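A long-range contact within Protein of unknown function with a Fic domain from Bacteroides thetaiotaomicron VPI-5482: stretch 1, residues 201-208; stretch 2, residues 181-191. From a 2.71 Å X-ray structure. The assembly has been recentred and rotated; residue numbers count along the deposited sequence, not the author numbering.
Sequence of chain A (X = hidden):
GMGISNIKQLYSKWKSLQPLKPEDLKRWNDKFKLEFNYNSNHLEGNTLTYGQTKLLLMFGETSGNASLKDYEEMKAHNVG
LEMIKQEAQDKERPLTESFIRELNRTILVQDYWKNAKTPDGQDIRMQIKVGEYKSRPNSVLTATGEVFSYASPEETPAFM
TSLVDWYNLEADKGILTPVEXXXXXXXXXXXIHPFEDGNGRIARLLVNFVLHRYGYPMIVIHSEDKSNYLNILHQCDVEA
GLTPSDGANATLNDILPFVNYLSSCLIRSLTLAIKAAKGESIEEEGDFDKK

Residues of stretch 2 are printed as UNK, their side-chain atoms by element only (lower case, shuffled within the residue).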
# COMPACT_ATOMS: atom_id res chain seq x y z
N ARG A 201 -0.94 0.53 6.48
CA ARG A 201 0.25 -0.02 5.84
C ARG A 201 -0.04 -1.22 4.97
O ARG A 201 0.62 -1.42 3.96
CB ARG A 201 1.29 -0.38 6.90
CG ARG A 201 2.03 0.83 7.44
CD ARG A 201 2.75 0.50 8.72
NE ARG A 201 1.86 0.59 9.87
CZ ARG A 201 2.20 0.21 11.09
NH1 ARG A 201 3.40 -0.29 11.34
NH2 ARG A 201 1.31 0.32 12.08
N ILE A 202 -1.03 -2.03 5.37
CA ILE A 202 -1.44 -3.18 4.57
C ILE A 202 -2.07 -2.69 3.28
O ILE A 202 -1.71 -3.16 2.21
CB ILE A 202 -2.44 -4.10 5.31
CG1 ILE A 202 -1.79 -4.72 6.56
CG2 ILE A 202 -2.94 -5.20 4.38
CD1 ILE A 202 -0.75 -5.77 6.25
N ALA A 203 -2.99 -1.73 3.38
CA ALA A 203 -3.62 -1.14 2.20
C ALA A 203 -2.57 -0.72 1.18
O ALA A 203 -2.62 -1.12 0.02
CB ALA A 203 -4.49 0.04 2.58
N ARG A 204 -1.59 0.05 1.64
CA ARG A 204 -0.58 0.60 0.74
C ARG A 204 0.35 -0.47 0.21
O ARG A 204 0.83 -0.39 -0.92
CB ARG A 204 0.20 1.72 1.43
CG ARG A 204 -0.63 2.99 1.59
CD ARG A 204 0.19 4.14 2.16
NE ARG A 204 0.55 3.88 3.56
CZ ARG A 204 -0.25 4.09 4.61
NH1 ARG A 204 -1.48 4.57 4.46
NH2 ARG A 204 0.19 3.81 5.82
N LEU A 205 0.60 -1.49 1.03
CA LEU A 205 1.36 -2.66 0.58
C LEU A 205 0.60 -3.42 -0.51
O LEU A 205 1.19 -3.88 -1.47
CB LEU A 205 1.69 -3.59 1.76
CG LEU A 205 2.91 -3.19 2.60
CD1 LEU A 205 2.92 -3.93 3.93
CD2 LEU A 205 4.21 -3.45 1.84
N LEU A 206 -0.72 -3.54 -0.34
CA LEU A 206 -1.55 -4.24 -1.32
C LEU A 206 -1.59 -3.50 -2.65
O LEU A 206 -1.64 -4.13 -3.71
CB LEU A 206 -2.97 -4.47 -0.78
CG LEU A 206 -3.12 -5.48 0.37
CD1 LEU A 206 -4.51 -5.39 0.98
CD2 LEU A 206 -2.82 -6.91 -0.09
N VAL A 207 -1.54 -2.17 -2.62
CA VAL A 207 -1.48 -1.39 -3.85
C VAL A 207 -0.24 -1.79 -4.62
O VAL A 207 -0.30 -2.15 -5.79
CB VAL A 207 -1.42 0.12 -3.60
CG1 VAL A 207 -0.99 0.86 -4.87
CG2 VAL A 207 -2.77 0.64 -3.11
N ASN A 208 0.90 -1.74 -3.93
CA ASN A 208 2.17 -2.04 -4.57
C ASN A 208 2.32 -3.51 -4.94
O ASN A 208 3.09 -3.85 -5.85
CB ASN A 208 3.33 -1.53 -3.72
CG ASN A 208 3.46 -0.02 -3.76
OD1 ASN A 208 3.09 0.63 -4.75
ND2 ASN A 208 4.00 0.56 -2.70
N UNK A 181 -7.65 -1.56 -10.26
CA UNK A 181 -7.78 -2.73 -9.39
C UNK A 181 -7.08 -2.47 -8.07
O UNK A 181 -7.59 -2.83 -7.00
c UNK A 181 -8.69 -5.60 -8.80
c UNK A 181 -6.74 -6.47 -10.09
c UNK A 181 -7.28 -5.30 -9.28
c UNK A 181 -7.22 -3.99 -10.07
N UNK A 182 -5.90 -1.85 -8.14
CA UNK A 182 -5.13 -1.50 -6.94
C UNK A 182 -5.90 -0.50 -6.10
O UNK A 182 -6.01 -0.66 -4.88
c UNK A 182 -3.77 -0.94 -7.32
N UNK A 183 -6.46 0.53 -6.73
CA UNK A 183 -7.21 1.56 -6.01
C UNK A 183 -8.41 0.96 -5.30
O UNK A 183 -8.66 1.27 -4.14
c UNK A 183 -7.67 2.66 -6.96
N UNK A 184 -9.13 0.09 -5.99
CA UNK A 184 -10.35 -0.50 -5.43
C UNK A 184 -10.05 -1.53 -4.35
O UNK A 184 -10.77 -1.61 -3.36
c UNK A 184 -12.72 -1.22 -6.33
c UNK A 184 -13.39 -1.53 -7.65
c UNK A 184 -13.31 0.05 -5.72
c UNK A 184 -11.21 -1.12 -6.55
N UNK A 185 -8.96 -2.29 -4.52
CA UNK A 185 -8.49 -3.20 -3.47
C UNK A 185 -8.12 -2.45 -2.19
O UNK A 185 -8.50 -2.86 -1.09
c UNK A 185 -6.65 -5.00 -2.96
c UNK A 185 -7.69 -5.97 -2.41
c UNK A 185 -7.28 -4.02 -3.96
c UNK A 185 -5.49 -5.77 -3.59
N UNK A 186 -7.38 -1.35 -2.34
CA UNK A 186 -7.01 -0.49 -1.23
C UNK A 186 -8.25 0.03 -0.52
O UNK A 186 -8.38 -0.07 0.71
c UNK A 186 -5.80 1.69 -0.70
n UNK A 186 -4.79 3.08 0.67
n UNK A 186 -6.72 2.37 0.07
c UNK A 186 -6.09 3.18 0.89
c UNK A 186 -4.58 2.15 -0.32
c UNK A 186 -6.18 0.69 -1.75
N UNK A 187 -9.18 0.56 -1.30
CA UNK A 187 -10.36 1.21 -0.73
C UNK A 187 -11.25 0.24 0.03
O UNK A 187 -11.59 0.49 1.19
c UNK A 187 -14.62 2.93 -0.56
o UNK A 187 -15.38 4.91 0.55
c UNK A 187 -12.06 3.96 -0.65
c UNK A 187 -12.31 2.71 -1.20
c UNK A 187 -11.19 1.90 -1.81
c UNK A 187 -13.07 4.70 -0.07
c UNK A 187 -14.36 4.18 -0.02
c UNK A 187 -13.60 2.20 -1.14
N UNK A 188 -11.62 -0.85 -0.61
CA UNK A 188 -12.46 -1.86 0.02
C UNK A 188 -11.80 -2.43 1.28
O UNK A 188 -12.45 -2.54 2.32
c UNK A 188 -14.08 -3.64 -3.01
c UNK A 188 -12.79 -2.98 -0.96
n UNK A 188 -16.95 -3.76 -5.28
n UNK A 188 -15.54 -5.45 -4.65
n UNK A 188 -15.24 -3.31 -3.82
c UNK A 188 -13.71 -2.52 -2.07
c UNK A 188 -15.91 -4.17 -4.58
N UNK A 189 -10.51 -2.76 1.19
CA UNK A 189 -9.76 -3.24 2.35
C UNK A 189 -9.79 -2.23 3.49
O UNK A 189 -10.11 -2.58 4.63
o UNK A 189 -5.31 -4.89 6.62
c UNK A 189 -8.30 -3.56 2.00
c UNK A 189 -6.74 -5.57 4.83
c UNK A 189 -6.05 -3.27 5.05
c UNK A 189 -6.04 -4.58 5.50
c UNK A 189 -7.46 -5.23 3.70
c UNK A 189 -7.49 -3.92 3.22
c UNK A 189 -6.77 -2.95 3.92
N UNK A 190 -9.46 -0.97 3.18
CA UNK A 190 -9.39 0.06 4.21
C UNK A 190 -10.76 0.30 4.86
O UNK A 190 -10.85 0.67 6.03
c UNK A 190 -6.77 1.57 5.22
c UNK A 190 -8.79 1.39 3.66
c UNK A 190 -9.87 2.24 2.98
c UNK A 190 -8.10 2.18 4.77
N UNK A 191 -11.84 0.07 4.10
CA UNK A 191 -13.20 0.21 4.63
C UNK A 191 -13.60 -0.96 5.52
O UNK A 191 -14.36 -0.78 6.47
c UNK A 191 -14.20 1.72 2.80
n UNK A 191 -18.17 2.92 4.52
c UNK A 191 -14.22 0.36 3.50
c UNK A 191 -17.03 3.17 3.87
n UNK A 191 -15.89 2.67 4.34
c UNK A 191 -14.58 2.86 3.74
n UNK A 191 -17.06 3.90 2.77

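Position 181 carries four carbons, forked at the second, and its side chain lies out of reach of stretch 1; the gamma-branched aliphatic chain is leucine, Leu181. Position 182 has a single carbon, directed toward the partner helix, where CB lies 4.1 Å from Val207 CG1. One carbon makes it Ala182, and so small a side chain accompanies an approach of 4.8 Å between its CA and Val207 CA. Position 183 also has one carbon, but it points away: Ala183. At position 184, four carbons again fork at the second atom and lie out of reach of stretch 1, giving Leu184.

Position 185 repeats the forked four-carbon pattern, now directed toward stretch 1, with one terminal carbon packed on Leu206. It is Leu185, whose CD2 sits 4.0 Å from Leu206 CB. Position 186 shows one carbon followed by a five-membered ring of three carbons and two nitrogens, an imidazole, wedged among Ala203, Arg204 and Val207. This is His186. Ala203 CB stands over one ring face, 3.6 Å from the centroid in a CH-pi contact, while Val207 CG2 meets the ring edge 3.7 Å from His186 CD2. Its NE2 is hydrogen-bonded elsewhere in the structure.

Position 187 has one carbon and a six-carbon ring bearing an oxygen, turned away from stretch 1: Tyr187. Position 188 has three carbons, a nitrogen, and a carbon carrying two more nitrogens, a guanidinium out of reach of the partner; it is Arg188. Position 189 has one carbon, then a six-carbon ring bearing one oxygen, lying against Ile202, Ala203 and Leu206. It is Tyr189. Leu206 CD1 lies over one ring face, 4.2 Å from the centroid, and Ile202 CG2 approaches Tyr189 CZ to 3.4 Å.

Position 190 has four carbons forked at the first, one arm two carbons long, reaching Ala203. This beta-branched chain is Ile190, with CD1 3.8 Å from Ala203 CB. Position 191 has three carbons, a nitrogen, and a carbon carrying two more nitrogens, out of reach of stretch 1; this second guanidinium chain is Arg191. Its NH1 donates a hydrogen bond to Tyr187 OH at 3.0 Å, one turn back on the same helix.

The helices run nearly antiparallel, at 161°, with axes 8.6 Å apart at their closest. The side chains of Ala203 and Ala182 are single methyls, and their backbones also meet the partner helix, Ala203 N lying 3.8 Å from Tyr189 CE2 and Val207 CG2 3.9 Å from Ala182 O. His186 and Tyr189 supply flat surfaces for aliphatic groups. No hydrogen bond crosses between the stretches, so the contact, burying 475 Å², rests on apolar packing and CH-pi contacts.

Stretch 2 181-191: LAALLHYRYIR
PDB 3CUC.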